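Local coordinates for cyclic dimeric GMP binding protein (Pseudomonas fluorescens, PDB 3PJV) that relays a cytoplasmic cyclic di-GMP signal to the periplasm by inside-out signalling that controls periplasmic proteolysis, here represented by its periplasmic domain, at the interface of chains A and B. Numbering follows the deposited sequence. Chains: chain A/B, Cyclic dimeric GMP binding protein.

Contact 1: the interface of chains A and B. Residues chain A 113-115; chain B 54-57.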
# COMPACT_ATOMS: atom_id res chain seq x y z
N VAL A 113 5.54 -6.24 -8.47
CA VAL A 113 4.19 -6.79 -8.42
C VAL A 113 3.57 -6.41 -7.08
O VAL A 113 4.15 -6.69 -6.02
CB VAL A 113 4.17 -8.32 -8.64
CG1 VAL A 113 2.77 -8.86 -8.45
CG2 VAL A 113 4.67 -8.67 -10.03
N SER A 114 2.43 -5.73 -7.12
CA SER A 114 1.77 -5.23 -5.92
C SER A 114 1.00 -6.33 -5.21
O SER A 114 0.38 -7.16 -5.85
CB SER A 114 0.83 -4.08 -6.26
OG SER A 114 1.57 -3.01 -6.82
N HIS A 115 1.04 -6.33 -3.88
CA HIS A 115 0.34 -7.40 -3.15
C HIS A 115 -1.18 -7.22 -3.23
O HIS A 115 -1.70 -6.14 -2.96
CB HIS A 115 0.80 -7.44 -1.68
CG HIS A 115 0.57 -8.77 -1.02
ND1 HIS A 115 -0.69 -9.22 -0.69
CD2 HIS A 115 1.43 -9.75 -0.67
CE1 HIS A 115 -0.59 -10.42 -0.14
NE2 HIS A 115 0.68 -10.76 -0.11
N TYR B 54 3.67 -2.47 0.16
CA TYR B 54 2.83 -3.67 0.11
C TYR B 54 2.99 -4.37 -1.22
O TYR B 54 2.17 -4.22 -2.11
CB TYR B 54 1.36 -3.28 0.29
CG TYR B 54 1.04 -2.65 1.64
CD1 TYR B 54 1.81 -2.92 2.77
CD2 TYR B 54 -0.06 -1.81 1.78
CE1 TYR B 54 1.50 -2.35 4.00
CE2 TYR B 54 -0.38 -1.26 3.00
CZ TYR B 54 0.40 -1.52 4.11
OH TYR B 54 0.07 -0.96 5.32
N TYR B 55 4.08 -5.14 -1.35
CA TYR B 55 4.45 -5.75 -2.62
C TYR B 55 4.53 -7.27 -2.53
O TYR B 55 4.97 -7.81 -1.52
CB TYR B 55 5.80 -5.20 -3.10
CG TYR B 55 5.82 -3.69 -3.24
CD1 TYR B 55 5.17 -3.07 -4.31
CD2 TYR B 55 6.48 -2.89 -2.31
CE1 TYR B 55 5.17 -1.69 -4.44
CE2 TYR B 55 6.48 -1.51 -2.44
CZ TYR B 55 5.82 -0.92 -3.50
OH TYR B 55 5.82 0.45 -3.63
N SER B 56 4.10 -7.96 -3.58
CA SER B 56 4.31 -9.40 -3.69
C SER B 56 5.76 -9.72 -4.04
O SER B 56 6.34 -10.69 -3.54
CB SER B 56 3.41 -10.01 -4.78
OG SER B 56 2.06 -10.07 -4.35
N SER B 57 6.34 -8.91 -4.92
CA SER B 57 7.71 -9.13 -5.32
C SER B 57 8.31 -7.88 -5.94
O SER B 57 7.60 -7.06 -6.51
CB SER B 57 7.81 -10.28 -6.32
OG SER B 57 7.03 -10.01 -7.48
O HOH W 1 -0.66 -3.57 -2.70

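Contact 2: the interface of chains A and B. Residues chain A 80-81, 86, 116-117, 120; chain B 77-78.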
# COMPACT_ATOMS: atom_id res chain seq x y z
N ASN A 80 -10.31 -12.76 6.56
CA ASN A 80 -9.71 -14.05 6.20
C ASN A 80 -10.38 -14.61 4.94
O ASN A 80 -11.41 -15.29 5.02
CB ASN A 80 -9.81 -15.05 7.35
CG ASN A 80 -9.00 -14.64 8.57
OD1 ASN A 80 -7.77 -14.59 8.54
ND2 ASN A 80 -9.70 -14.36 9.67
N VAL A 81 -9.80 -14.32 3.78
CA VAL A 81 -10.38 -14.75 2.51
C VAL A 81 -9.98 -16.20 2.23
O VAL A 81 -8.79 -16.51 2.25
CB VAL A 81 -9.86 -13.85 1.38
CG1 VAL A 81 -10.41 -14.28 0.04
CG2 VAL A 81 -10.19 -12.38 1.67
N VAL A 86 -9.58 -17.17 -4.07
CA VAL A 86 -8.52 -16.62 -4.90
C VAL A 86 -8.48 -17.27 -6.28
O VAL A 86 -8.42 -16.58 -7.30
CB VAL A 86 -7.13 -16.78 -4.24
CG1 VAL A 86 -6.05 -16.12 -5.08
CG2 VAL A 86 -7.15 -16.19 -2.86
N PRO A 116 -1.91 -8.30 -3.60
CA PRO A 116 -3.36 -8.23 -3.82
C PRO A 116 -4.22 -8.41 -2.57
O PRO A 116 -5.44 -8.46 -2.70
CB PRO A 116 -3.61 -9.41 -4.78
CG PRO A 116 -2.59 -10.42 -4.36
CD PRO A 116 -1.35 -9.62 -3.99
N MSE A 117 -3.61 -8.50 -1.39
CA MSE A 117 -4.36 -8.85 -0.18
C MSE A 117 -5.57 -7.94 0.08
O MSE A 117 -6.65 -8.42 0.45
CB MSE A 117 -3.40 -8.83 1.01
CG MSE A 117 -3.95 -9.25 2.34
SE MSE A 117 -2.51 -8.75 3.57
CE MSE A 117 -1.22 -10.17 3.10
N LEU A 120 -8.26 -8.50 -2.75
CA LEU A 120 -8.99 -9.75 -2.52
C LEU A 120 -9.97 -9.61 -1.36
O LEU A 120 -11.09 -10.14 -1.43
CB LEU A 120 -8.02 -10.90 -2.27
CG LEU A 120 -7.26 -11.34 -3.53
CD1 LEU A 120 -6.04 -12.16 -3.17
CD2 LEU A 120 -8.21 -12.12 -4.45
N ALA B 77 -1.02 -14.43 -0.91
CA ALA B 77 -2.08 -13.51 -1.34
C ALA B 77 -3.15 -13.28 -0.27
O ALA B 77 -3.66 -12.17 -0.13
CB ALA B 77 -2.73 -14.01 -2.63
N VAL B 78 -3.53 -14.32 0.45
CA VAL B 78 -4.49 -14.19 1.53
C VAL B 78 -3.85 -14.56 2.86
O VAL B 78 -2.85 -15.28 2.89
CB VAL B 78 -5.70 -15.11 1.33
CG1 VAL B 78 -6.70 -14.91 2.44
CG2 VAL B 78 -6.35 -14.84 -0.02

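Contact 1: the interface of chains A and B
Two first torsions bring A:His115 and B:Ser56 together: the histidine places CG opposite its own backbone N (chi1 -158°), and the serine turns OG away from its own carbonyl carbon (chi1 -73°). As a result the B:Ser56 hydroxyl lies above the plane of the imidazole but outside the ring, past its CG-CD2 edge, with OG 3.8 Å from A:His115 CD2. Binding proper is done by main chain, where the end of A strand 105-114 pairs antiparallel with the B segment around residues 55 and 57. A:Val113 N donates to B:Ser57 O over 3.0 Å in a nearly straight bond. The carbonyl of the same residue, also turned to B, accepts at A:Val113 O from B:Ser56 N at 2.8 Å, although the bond is bent to 135° at the hydrogen. B:Ser57 N adds a weak bond to the same A:Val113 O at 3.3 Å, so that two successive amides of B converge on one oxygen. Further along, A:His115 N reaches B:Tyr54 O at 3.0 Å, again almost straight. A water extends this end of the ladder, lying 2.8 Å from A:His115 O and 3.0 Å from B:Tyr54 O, which thus has both an amide and a water as partners. Beside the ladder, one methyl of A:Val113, CG1, packs on B:Ser56 CB at 3.9 Å, while CB and CG2 lie against the B:Ser57 hydroxyl. Since backbone groups carry the bonds, the patch probably sets strand register rather than selecting side chains. It links a strand end of one copy to strand residues of the other and probably helps to hold the periplasmic domain as a two-fold dimer.

Contact 2: the interface of chains A and B
The peptide group joining B:Ala77 to B:Val78 is the flat element of this contact, and A:Leu120 lies over one of its faces, with CD1 3.9 Å from B:Ala77 O. Beyond the oxygen end of that peptide comes the start of A helix 117-128: CA of A:Met117, a selenomethionine, is 3.4 Å from B:Ala77 O. The selenomethionine CB follows at 3.5 Å from the same B:Ala77 O. A carbonyl directed at the first turn of a helix may be favoured electrostatically, though no bond between these groups is indicated. The pyrrolidine ring of A:Pro116 takes part through its CG corner, not through a face, and that CG is 4.0 Å from B:Ala77 CB. A:Leu120 CD1 approaches the same B:Ala77 CB at 3.8 Å, so the small side chain rests against the proline and the leucine, which meet it from neighbouring directions. B:Val78 works with both branches. With CG1 opposite its own backbone N (chi1 -178°), this methyl is directed to A:Val81 and leaves CG2 for A:Val86. The side chains of B:Val78 and A:Val81 meet at about a right angle, CG1 of the former lying 3.5 Å from CB of the latter. B:Val78 and A:Val86 instead run past each other in opposite directions, their CG2 methyls only 3.2 Å apart. Both separations are tighter than usual, and CG1 of B:Val78 is modelled implausibly close to A:Val81 O, so the exact placement of this valine is doubtful. What the geometry does support is a B loop laid with its apolar side chains against a surface formed by A:Val81, helix 83-89 and the start of helix 117-128, probably adding shape-specific packing to the dimer.

About 12 Å separate the centres of the C-alpha atoms of contact 1 and contact 2. In part they are continuous along chain A: contact 1 uses the end of strand 105-114 and the following A:His115, and contact 2 resumes at A:Pro116 and enters helix 117-128, also drawing on A:Val81 and on A:Val86 of helix 83-89. Chain B supplies two separate stretches, 54-57 and 77-78. One strand-to-helix turn of A thus engages B first by backbone pairing and then by apolar packing. Two-fold symmetry repeats both with the chains exchanged, consistent with a probably intertwined dimer, although the structure alone does not show its role in signalling.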